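Local coordinates for uncharacterized protein SAV2460 (Streptomyces avermitilis, PDB 2QNG) that is of unknown function but belongs to the TerD family and binds two calcium ions at one end of a beta sandwich, at residues A[30-35]-A[101-106]; A[35-40]-A[51-56]; A[83-88]-A[97-102]; A[137-142]-A[160-165]. One frame throughout, in Å; residues are numbered along the deposited sequence.

Contact 1: residues A[30-35]-A[101-106]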
# COMPACT_ATOMS: atom_id res chain seq x y z
N ILE A 30 -15.40 5.22 -6.76
CA ILE A 30 -13.99 5.22 -7.17
C ILE A 30 -13.78 4.21 -8.31
O ILE A 30 -14.18 3.05 -8.18
CB ILE A 30 -13.07 4.86 -5.95
CG1 ILE A 30 -13.27 5.84 -4.77
CG2 ILE A 30 -11.61 4.81 -6.37
CD1 ILE A 30 -13.05 7.33 -5.11
N ARG A 31 -13.11 4.62 -9.39
CA ARG A 31 -12.87 3.72 -10.54
C ARG A 31 -11.40 3.29 -10.71
O ARG A 31 -11.12 2.18 -11.15
CB ARG A 31 -13.33 4.37 -11.86
CG ARG A 31 -14.76 4.90 -11.91
CD ARG A 31 -15.73 3.84 -12.27
NE ARG A 31 -17.10 4.34 -12.29
CZ ARG A 31 -17.71 4.88 -13.34
NH1 ARG A 31 -17.09 5.00 -14.51
NH2 ARG A 31 -18.97 5.28 -13.22
N LYS A 32 -10.47 4.18 -10.41
CA LYS A 32 -9.05 3.93 -10.62
C LYS A 32 -8.30 4.77 -9.61
O LYS A 32 -8.59 5.96 -9.46
CB LYS A 32 -8.64 4.35 -12.02
CG LYS A 32 -7.20 4.03 -12.38
CD LYS A 32 -6.95 4.33 -13.84
CE LYS A 32 -5.47 4.23 -14.15
NZ LYS A 32 -5.19 4.60 -15.56
N VAL A 33 -7.32 4.15 -8.96
CA VAL A 33 -6.56 4.79 -7.87
C VAL A 33 -5.08 4.69 -8.19
O VAL A 33 -4.61 3.67 -8.71
CB VAL A 33 -6.85 4.08 -6.50
CG1 VAL A 33 -5.96 4.56 -5.35
CG2 VAL A 33 -8.30 4.26 -6.14
N GLU A 34 -4.35 5.74 -7.86
CA GLU A 34 -2.90 5.69 -7.87
C GLU A 34 -2.43 5.91 -6.45
O GLU A 34 -2.86 6.87 -5.82
CB GLU A 34 -2.35 6.78 -8.79
CG GLU A 34 -0.82 6.89 -8.96
CD GLU A 34 -0.41 8.34 -9.34
OE1 GLU A 34 -0.94 8.79 -10.40
OE2 GLU A 34 0.35 9.02 -8.56
N LEU A 35 -1.59 5.02 -5.93
CA LEU A 35 -0.97 5.24 -4.63
C LEU A 35 0.52 5.51 -4.88
O LEU A 35 1.19 4.69 -5.48
CB LEU A 35 -1.15 4.00 -3.75
CG LEU A 35 -0.38 3.96 -2.44
CD1 LEU A 35 -0.52 5.17 -1.51
CD2 LEU A 35 -0.76 2.70 -1.68
N THR A 101 -0.85 1.39 -9.35
CA THR A 101 -2.16 1.69 -9.92
C THR A 101 -3.14 0.55 -9.62
O THR A 101 -2.79 -0.62 -9.75
CB THR A 101 -2.01 1.84 -11.42
OG1 THR A 101 -1.12 2.94 -11.69
CG2 THR A 101 -3.35 2.14 -12.11
N LEU A 102 -4.36 0.93 -9.19
CA LEU A 102 -5.41 -0.05 -8.93
C LEU A 102 -6.61 0.29 -9.78
O LEU A 102 -7.29 1.27 -9.53
CB LEU A 102 -5.78 -0.05 -7.44
CG LEU A 102 -4.55 -0.28 -6.53
CD1 LEU A 102 -3.95 1.02 -5.99
CD2 LEU A 102 -4.94 -1.17 -5.38
N GLU A 103 -6.84 -0.51 -10.82
CA GLU A 103 -7.98 -0.31 -11.72
C GLU A 103 -9.18 -1.00 -11.11
O GLU A 103 -9.65 -2.07 -11.58
CB GLU A 103 -7.65 -0.79 -13.15
CG GLU A 103 -6.60 0.17 -13.75
CD GLU A 103 -6.05 -0.15 -15.15
OE1 GLU A 103 -6.40 -1.16 -15.70
OE2 GLU A 103 -5.24 0.65 -15.65
N LEU A 104 -9.71 -0.38 -10.05
CA LEU A 104 -10.75 -1.02 -9.26
C LEU A 104 -12.00 -1.35 -10.07
O LEU A 104 -12.64 -2.39 -9.87
CB LEU A 104 -11.15 -0.12 -8.09
CG LEU A 104 -10.08 0.13 -7.00
CD1 LEU A 104 -10.60 1.05 -5.93
CD2 LEU A 104 -9.58 -1.16 -6.38
N ASN A 105 -12.35 -0.46 -11.00
CA ASN A 105 -13.53 -0.71 -11.86
C ASN A 105 -13.44 -2.05 -12.58
O ASN A 105 -14.48 -2.69 -12.84
CB ASN A 105 -13.64 0.44 -12.88
CG ASN A 105 -14.82 0.28 -13.81
OD1 ASN A 105 -15.94 0.21 -13.37
ND2 ASN A 105 -14.55 0.24 -15.11
N ARG A 106 -12.22 -2.43 -12.97
CA ARG A 106 -12.02 -3.65 -13.74
C ARG A 106 -11.99 -4.93 -12.90
O ARG A 106 -11.99 -6.03 -13.50
CB ARG A 106 -10.73 -3.57 -14.56
CG ARG A 106 -10.76 -2.50 -15.66
CD ARG A 106 -9.38 -2.48 -16.40
NE ARG A 106 -9.02 -3.81 -16.93
CZ ARG A 106 -7.79 -4.33 -17.01
NH1 ARG A 106 -6.70 -3.68 -16.59
NH2 ARG A 106 -7.64 -5.55 -17.52

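Contact 2: residues A[35-40]-A[51-56]. With CA (calcium ion), chain C; CA (calcium ion), chain B.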
# COMPACT_ATOMS: atom_id res chain seq x y z
N LEU A 35 -1.59 5.02 -5.93
CA LEU A 35 -0.97 5.24 -4.63
C LEU A 35 0.52 5.51 -4.88
O LEU A 35 1.19 4.69 -5.48
CB LEU A 35 -1.15 4.00 -3.75
CG LEU A 35 -0.38 3.96 -2.44
CD1 LEU A 35 -0.52 5.17 -1.51
CD2 LEU A 35 -0.76 2.70 -1.68
N ALA A 36 1.02 6.66 -4.42
CA ALA A 36 2.43 6.99 -4.61
C ALA A 36 3.10 7.17 -3.25
O ALA A 36 2.47 7.69 -2.33
CB ALA A 36 2.53 8.28 -5.42
N VAL A 37 4.36 6.74 -3.15
CA VAL A 37 5.11 6.82 -1.89
C VAL A 37 6.48 7.39 -2.20
O VAL A 37 7.08 7.08 -3.23
CB VAL A 37 5.19 5.42 -1.23
CG1 VAL A 37 6.02 5.44 0.06
CG2 VAL A 37 3.78 4.94 -0.93
N LYS A 38 6.96 8.25 -1.30
CA LYS A 38 8.28 8.86 -1.43
C LYS A 38 9.02 8.81 -0.10
O LYS A 38 8.40 8.75 0.97
CB LYS A 38 8.17 10.33 -1.89
CG LYS A 38 7.79 11.31 -0.78
CD LYS A 38 7.16 12.59 -1.31
CE LYS A 38 8.18 13.57 -1.84
NZ LYS A 38 7.58 14.46 -2.89
N TRP A 39 10.34 8.84 -0.18
CA TRP A 39 11.20 8.97 0.98
C TRP A 39 12.57 9.41 0.51
O TRP A 39 12.87 9.42 -0.70
CB TRP A 39 11.27 7.68 1.81
CG TRP A 39 11.91 6.52 1.14
CD1 TRP A 39 13.19 6.06 1.35
CD2 TRP A 39 11.34 5.65 0.14
NE1 TRP A 39 13.44 4.95 0.57
CE2 TRP A 39 12.31 4.67 -0.17
CE3 TRP A 39 10.08 5.56 -0.46
CZ2 TRP A 39 12.07 3.65 -1.10
CZ3 TRP A 39 9.84 4.54 -1.39
CH2 TRP A 39 10.84 3.60 -1.71
N ASP A 40 13.41 9.80 1.46
CA ASP A 40 14.79 10.18 1.19
C ASP A 40 15.71 9.04 1.62
O ASP A 40 15.39 8.28 2.53
CB ASP A 40 15.13 11.46 1.95
CG ASP A 40 14.40 12.69 1.42
OD1 ASP A 40 13.89 12.66 0.26
OD2 ASP A 40 14.33 13.70 2.15
N LEU A 51 11.18 1.12 1.08
CA LEU A 51 9.75 0.97 1.31
C LEU A 51 9.15 0.27 0.10
O LEU A 51 9.59 0.53 -1.03
CB LEU A 51 9.06 2.34 1.52
CG LEU A 51 9.19 2.98 2.92
CD1 LEU A 51 10.65 3.13 3.42
CD2 LEU A 51 8.47 4.32 2.95
N ASP A 52 8.16 -0.59 0.34
CA ASP A 52 7.45 -1.24 -0.76
C ASP A 52 5.96 -1.03 -0.60
O ASP A 52 5.42 -1.20 0.49
CB ASP A 52 7.70 -2.74 -0.76
CG ASP A 52 9.12 -3.12 -1.19
OD1 ASP A 52 9.80 -2.35 -1.87
OD2 ASP A 52 9.55 -4.23 -0.87
N ILE A 53 5.28 -0.70 -1.71
CA ILE A 53 3.82 -0.67 -1.73
C ILE A 53 3.32 -2.10 -1.96
O ILE A 53 3.87 -2.84 -2.79
CB ILE A 53 3.30 0.24 -2.85
CG1 ILE A 53 3.84 1.66 -2.68
CG2 ILE A 53 1.79 0.23 -2.85
CD1 ILE A 53 3.49 2.58 -3.85
N VAL A 54 2.28 -2.45 -1.20
CA VAL A 54 1.66 -3.76 -1.40
C VAL A 54 0.15 -3.60 -1.37
O VAL A 54 -0.40 -2.77 -0.64
CB VAL A 54 2.15 -4.83 -0.37
CG1 VAL A 54 1.93 -4.35 1.01
CG2 VAL A 54 1.44 -6.18 -0.59
N ALA A 55 -0.52 -4.37 -2.24
CA ALA A 55 -1.98 -4.39 -2.26
C ALA A 55 -2.47 -5.81 -2.08
O ALA A 55 -1.82 -6.75 -2.56
CB ALA A 55 -2.52 -3.80 -3.55
N ALA A 56 -3.63 -5.96 -1.45
CA ALA A 56 -4.25 -7.26 -1.29
C ALA A 56 -5.70 -7.17 -1.67
O ALA A 56 -6.36 -6.18 -1.35
CB ALA A 56 -4.08 -7.78 0.14
CA CA C . 10.85 -0.54 -2.65
CA CA B . 13.12 9.83 -3.01
O HOH W 1 14.51 11.57 -2.15
O HOH W 2 11.48 11.52 -2.97
O HOH W 3 11.33 -2.09 -4.33

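Contact 3: residues A[83-88]-A[97-102]. With CA (calcium ion), chain C; CA (calcium ion), chain B.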
# COMPACT_ATOMS: atom_id res chain seq x y z
N TYR A 83 -1.24 -2.95 -10.45
CA TYR A 83 0.13 -3.09 -10.93
C TYR A 83 1.03 -2.00 -10.39
O TYR A 83 0.61 -0.85 -10.23
CB TYR A 83 0.19 -3.13 -12.47
CG TYR A 83 -0.59 -2.07 -13.22
CD1 TYR A 83 0.05 -0.92 -13.69
CD2 TYR A 83 -1.96 -2.22 -13.44
CE1 TYR A 83 -0.66 0.06 -14.39
CE2 TYR A 83 -2.68 -1.24 -14.14
CZ TYR A 83 -2.02 -0.12 -14.62
OH TYR A 83 -2.75 0.83 -15.32
N LEU A 84 2.27 -2.39 -10.12
CA LEU A 84 3.27 -1.45 -9.67
C LEU A 84 3.83 -0.76 -10.92
O LEU A 84 4.23 -1.42 -11.88
CB LEU A 84 4.35 -2.18 -8.86
CG LEU A 84 5.36 -1.33 -8.12
CD1 LEU A 84 4.71 -0.63 -6.94
CD2 LEU A 84 6.47 -2.23 -7.65
N ASN A 85 3.81 0.56 -10.92
CA ASN A 85 4.31 1.34 -12.08
C ASN A 85 5.81 1.53 -11.98
O ASN A 85 6.52 1.53 -13.00
CB ASN A 85 3.60 2.70 -12.15
CG ASN A 85 2.08 2.55 -12.12
OD1 ASN A 85 1.46 2.73 -11.09
ND2 ASN A 85 1.51 2.14 -13.22
N ARG A 86 6.31 1.71 -10.77
CA ARG A 86 7.72 1.87 -10.57
C ARG A 86 8.05 1.62 -9.12
O ARG A 86 7.18 1.75 -8.26
CB ARG A 86 8.18 3.22 -11.07
CG ARG A 86 7.78 4.34 -10.20
CD ARG A 86 9.02 5.20 -9.94
NE ARG A 86 8.73 6.61 -9.74
CZ ARG A 86 7.86 7.32 -10.47
NH1 ARG A 86 7.20 6.76 -11.47
NH2 ARG A 86 7.66 8.61 -10.19
N ASP A 87 9.29 1.22 -8.88
CA ASP A 87 9.76 0.94 -7.53
C ASP A 87 11.05 1.67 -7.25
O ASP A 87 11.67 2.24 -8.16
CB ASP A 87 9.93 -0.57 -7.30
CG ASP A 87 11.29 -1.09 -7.71
OD1 ASP A 87 11.83 -0.71 -8.78
OD2 ASP A 87 11.85 -1.93 -6.96
N SER A 88 11.46 1.60 -5.98
CA SER A 88 12.79 2.05 -5.58
C SER A 88 13.23 1.21 -4.41
O SER A 88 12.43 0.93 -3.51
CB SER A 88 12.72 3.50 -5.11
OG SER A 88 13.99 3.92 -4.65
N ASP A 97 8.83 7.89 -5.44
CA ASP A 97 9.78 6.80 -5.63
C ASP A 97 9.12 5.49 -6.03
O ASP A 97 9.72 4.70 -6.76
CB ASP A 97 10.60 6.57 -4.35
CG ASP A 97 11.43 7.77 -3.98
OD1 ASP A 97 12.35 8.14 -4.75
OD2 ASP A 97 11.18 8.37 -2.93
N GLU A 98 7.89 5.27 -5.58
CA GLU A 98 7.21 4.02 -5.90
C GLU A 98 5.73 4.34 -6.07
O GLU A 98 5.15 5.09 -5.29
CB GLU A 98 7.49 3.00 -4.80
CG GLU A 98 6.99 1.58 -5.04
CD GLU A 98 7.79 0.53 -4.26
OE1 GLU A 98 9.04 0.64 -4.12
OE2 GLU A 98 7.18 -0.45 -3.80
N VAL A 99 5.14 3.81 -7.14
CA VAL A 99 3.79 4.16 -7.54
C VAL A 99 3.07 2.88 -7.93
O VAL A 99 3.63 2.06 -8.66
CB VAL A 99 3.78 5.15 -8.74
CG1 VAL A 99 2.35 5.54 -9.10
CG2 VAL A 99 4.63 6.40 -8.44
N MSE A 100 1.84 2.73 -7.44
CA MSE A 100 1.00 1.59 -7.83
C MSE A 100 -0.35 2.07 -8.33
O MSE A 100 -0.90 3.04 -7.82
CB MSE A 100 0.79 0.64 -6.66
CG MSE A 100 -0.13 -0.53 -6.98
SE MSE A 100 -0.35 -1.75 -5.48
CE MSE A 100 1.44 -2.58 -5.40
N THR A 101 -0.85 1.39 -9.35
CA THR A 101 -2.16 1.69 -9.92
C THR A 101 -3.14 0.55 -9.62
O THR A 101 -2.79 -0.62 -9.75
CB THR A 101 -2.01 1.84 -11.42
OG1 THR A 101 -1.12 2.94 -11.69
CG2 THR A 101 -3.35 2.14 -12.11
N LEU A 102 -4.36 0.93 -9.19
CA LEU A 102 -5.41 -0.05 -8.93
C LEU A 102 -6.61 0.29 -9.78
O LEU A 102 -7.29 1.27 -9.53
CB LEU A 102 -5.78 -0.05 -7.44
CG LEU A 102 -4.55 -0.28 -6.53
CD1 LEU A 102 -3.95 1.02 -5.99
CD2 LEU A 102 -4.94 -1.17 -5.38
CA CA C . 10.85 -0.54 -2.65
CA CA B . 13.12 9.83 -3.01
O HOH W 3 11.33 -2.09 -4.33
O HOH W 2 11.48 11.52 -2.97
O HOH W 1 14.51 11.57 -2.15

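Contact 4: residues A[137-142]-A[160-165]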
# COMPACT_ATOMS: atom_id res chain seq x y z
N LEU A 137 3.06 9.82 1.43
CA LEU A 137 2.21 9.10 0.49
C LEU A 137 1.15 10.03 -0.06
O LEU A 137 0.72 10.97 0.60
CB LEU A 137 1.57 7.87 1.16
CG LEU A 137 0.46 8.09 2.18
CD1 LEU A 137 -0.93 8.18 1.51
CD2 LEU A 137 0.48 6.95 3.18
N ARG A 138 0.67 9.69 -1.26
CA ARG A 138 -0.48 10.37 -1.87
C ARG A 138 -1.31 9.33 -2.58
O ARG A 138 -0.78 8.50 -3.31
CB ARG A 138 -0.01 11.42 -2.89
CG ARG A 138 -1.15 12.24 -3.52
CD ARG A 138 -0.61 13.13 -4.66
NE ARG A 138 -0.11 12.33 -5.79
CZ ARG A 138 0.46 12.87 -6.87
NH1 ARG A 138 0.60 14.18 -6.94
NH2 ARG A 138 0.89 12.10 -7.86
N MSE A 139 -2.61 9.42 -2.40
CA MSE A 139 -3.52 8.58 -3.16
C MSE A 139 -4.45 9.48 -3.94
O MSE A 139 -4.96 10.45 -3.39
CB MSE A 139 -4.33 7.67 -2.26
CG MSE A 139 -3.70 6.32 -2.10
SE MSE A 139 -4.72 5.14 -0.96
CE MSE A 139 -4.49 6.15 0.68
N ARG A 140 -4.65 9.13 -5.21
CA ARG A 140 -5.58 9.91 -6.00
C ARG A 140 -6.38 9.06 -6.98
O ARG A 140 -6.04 7.90 -7.28
CB ARG A 140 -4.88 11.04 -6.72
CG ARG A 140 -3.92 10.55 -7.74
CD ARG A 140 -3.26 11.71 -8.42
NE ARG A 140 -2.42 11.26 -9.52
CZ ARG A 140 -1.79 12.09 -10.34
NH1 ARG A 140 -1.89 13.41 -10.17
NH2 ARG A 140 -1.05 11.61 -11.33
N GLU A 141 -7.50 9.64 -7.39
CA GLU A 141 -8.30 9.09 -8.46
C GLU A 141 -8.25 10.09 -9.59
O GLU A 141 -8.74 11.21 -9.44
CB GLU A 141 -9.75 8.88 -8.11
CG GLU A 141 -10.45 8.53 -9.44
CD GLU A 141 -11.76 7.88 -9.32
OE1 GLU A 141 -12.52 8.27 -8.41
OE2 GLU A 141 -12.01 7.02 -10.19
N GLY A 142 -7.65 9.71 -10.71
CA GLY A 142 -7.38 10.70 -11.74
C GLY A 142 -6.52 11.79 -11.13
O GLY A 142 -5.45 11.54 -10.56
N ALA A 160 2.45 -0.35 7.48
CA ALA A 160 1.14 0.24 7.78
C ALA A 160 0.18 -0.04 6.64
O ALA A 160 0.58 0.03 5.47
CB ALA A 160 1.27 1.77 7.98
N THR A 161 -1.07 -0.34 6.96
CA THR A 161 -2.08 -0.22 5.90
C THR A 161 -2.44 1.26 5.80
O THR A 161 -2.44 1.99 6.82
CB THR A 161 -3.33 -1.06 6.20
OG1 THR A 161 -3.88 -0.68 7.46
CG2 THR A 161 -3.00 -2.57 6.22
N VAL A 162 -2.71 1.71 4.57
CA VAL A 162 -2.86 3.13 4.32
C VAL A 162 -4.17 3.46 3.65
O VAL A 162 -4.40 4.59 3.24
CB VAL A 162 -1.65 3.72 3.54
CG1 VAL A 162 -0.33 3.52 4.33
CG2 VAL A 162 -1.51 3.17 2.09
N GLY A 163 -5.05 2.48 3.55
CA GLY A 163 -6.33 2.73 2.89
C GLY A 163 -7.01 1.44 2.54
O GLY A 163 -6.36 0.41 2.37
N GLU A 164 -8.32 1.53 2.40
CA GLU A 164 -9.21 0.41 2.17
C GLU A 164 -10.21 0.84 1.12
O GLU A 164 -10.65 2.00 1.18
CB GLU A 164 -9.95 0.16 3.49
CG GLU A 164 -10.77 -1.07 3.51
CD GLU A 164 -11.59 -1.21 4.77
OE1 GLU A 164 -11.64 -0.26 5.58
OE2 GLU A 164 -12.18 -2.27 4.91
N PHE A 165 -10.62 -0.07 0.22
CA PHE A 165 -11.71 0.18 -0.74
C PHE A 165 -12.66 -0.97 -0.63
O PHE A 165 -12.23 -2.12 -0.61
CB PHE A 165 -11.15 0.26 -2.16
CG PHE A 165 -10.11 1.35 -2.31
CD1 PHE A 165 -10.50 2.65 -2.66
CD2 PHE A 165 -8.76 1.08 -2.08
CE1 PHE A 165 -9.56 3.67 -2.78
CE2 PHE A 165 -7.82 2.11 -2.20
CZ PHE A 165 -8.22 3.39 -2.53

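Contact 1: residues A[30-35]-A[101-106]
In one sheet of the beta sandwich, strand 33-40 runs antiparallel to strand 98-102, and V33 and L102 form a hydrogen-bonded pair close to where the pairing ends. V33 N donates to L102 O at 2.9 Å, and L102 N returns a nearly straight bond (171°) to V33 O at 2.8 Å. E103 then centres an inverse gamma turn leading into a 3-10 segment, yet N105 N still reaches back to R31 O (2.9 Å). On the face bearing V33 and L102 the two valine methyls have separate partners: CG1 packs against L102 CD1, while V33 CG2 sits 4.0 Å from L104 CD1, which also meets I30 CG2. F165 of the opposing sheet touches both V33 and L104. The polar side is built on K32, whose extended chain, with CG anti to the backbone N (chi1 -175°), lies alongside E103 and brings K32 CE to 3.6 Å from T101 CG2. K32 NZ and E103 OE2 make a long salt bridge of 4.0 Å. OE2 is also hydrogen-bonded to Y83 OH, and E103 OE1 takes a bond from R106 NH1 at 2.7 Å, lying in the guanidinium plane. Replacing E103 with an alanine would probably leave R106 and K32 without their shared countercharge and Y83 OH without its carboxylate mate. The chemistry thus divides: backbone bonds fix the pairing, methyls seal its inner face, and one carboxylate ties the exposed charges together.

Contact 2: residues A[35-40]-A[51-56]
L35 opens the contact between the two sheets of the sandwich by sliding past I53, with L35 CD2 at 3.7 Å from I53 CG2. No hydrogen bond crosses here: the axes of the two strand segments lie 8.3 Å apart at 164°, nearly antiparallel but in different sheets, so side chains do the joining. At V37 the two branches part. V37 CG2 presses on I53 CG1 at 3.7 Å, and V37 CG1 meets L51 CD2 at 4.0 Å, the valine and leucine side chains crossing at about a right angle. W39 follows, its CG placed between the backbone N and the carbonyl carbon (chi1 66°), and the indole lies against L51. L51 CB stands over one face as a CH-pi contact, 3.8 Å from the centroid of the W39 six-membered ring and 14° off its normal. The ring's NE1 is held by T49. Behind the side chain, W39 O binds one calcium ion at 2.4 Å, in a site shared with G91, G93 and D97; D40 OD1 accepts a bond from a water on that ion. Across the interface L51 O binds the other calcium at 2.3 Å, joined there by D52 OD1 and by D50, S88 and E98. W39 and L51 therefore do two jobs each: their side chains close the apolar interior while their carbonyl oxygens supply metal ligands, which probably couples the packing between the sheets to the geometry of both calcium sites.

Contact 3: residues A[83-88]-A[97-102]
Strands 83-86 and 98-102 pair antiparallel, Y83 with T101 hydrogen-bonded and L84 with M100 not, until a classic beta bulge shifts the register: N85 N bonds V99 O at 2.7 Å, and R86 N reaches the same V99 O only weakly at 3.4 Å. Y83 lies alongside T101, its CG set between backbone N and carbonyl carbon (chi1 48°), which brings the ring face over the threonine; T101 CB is 3.9 Å from the Y83 ring centroid and 21° off its normal. With an alanine at Y83, T101 would probably lose the cover of that ring, and E103 the hydroxyl it bonds. One bulge residue also shields V99: the guanidinium of R86, whose polar end engages W96, centres one face on the methyl, R86 CZ lying 3.9 Å from V99 CG2. L84 CD1 meets M100 CE and E98 CG. Beyond the bulge, S88 N donates to E98 OE1 at 3.2 Å, 27° out of the carboxylate plane on the anti side. E98 OE1 also binds a calcium ion at 2.6 Å, as does S88 O at 2.3 Å, while E98 OE2 bonds to I53; D97 holds the second ion through both carboxylate oxygens. This is a bulged beta hairpin whose connecting-loop end supplies ligands to two neighbouring calcium sites.

Contact 4: residues A[137-142]-A[160-165]
L137 and V162 reach toward each other across the interior of the sandwich and meet tip to tip, L137 CD2 at 3.7 Å from V162 CG1 and 3.9 Å from V162 CB. Their strands belong to opposite sheets and run almost in the same direction: the segment axes diverge by 10° and approach to 9.3 Å, a spacing too wide for backbone pairing, and no hydrogen bond crosses it. The second bump comes from the selenomethionine M139. Extended at chi2, its chain bends at the last torsion (chi3 -66°), which turns CE toward V162 and G163 and leaves the selenium facing F165. The hollow that receives it lies over the glycine, between the flanking V162 and F165 side chains. M139 CE comes to 4.4 Å from V162 CG2 on one flank, and on the other M139 SE lies 4.2 Å from F165 CZ. The latter is a Met-aromatic contact: SE is 5.4 Å from the F165 ring centroid and 74° off the normal, an oblique approach. G163 has backbone angles at which a side chain would jam against the preceding carbonyl oxygen, and its bareness also leaves space for the bent chain above. M139 is deposited in two conformers, so its very close approach to V162 O is doubtful. L35 touches both M139 and V162, filling in beside them, and F175 backs both M139 and F165. With the side-chain contacts all apolar or aromatic, the contact probably rests mainly on dispersion and fit of shape, while R138 and R140 place their charges elsewhere, in salt bridges with E34.

In the fold
Contacts 1, 2 and 3 share strands of one sheet: strand 33-40 serves contacts 1 and 2, and strand 98-102 serves contacts 1 and 3. Contact 4 starts from strand 135-141, on the other side of strand 33-40. Contacts 1 and 3 pair strands within that sheet; contacts 2 and 4 cross to the second, through strands 51-59 and 159-167. Along the chain, contact 2 is nested inside the loop closed by contact 1, contact 3 follows it and ends on the same stretch as contact 1, and contact 4 comes last. The centres of contacts 2 and 3 lie 7 Å apart and both touch the two calcium ions, so the sandwich core probably supports both metal sites at one end, away from contact 1.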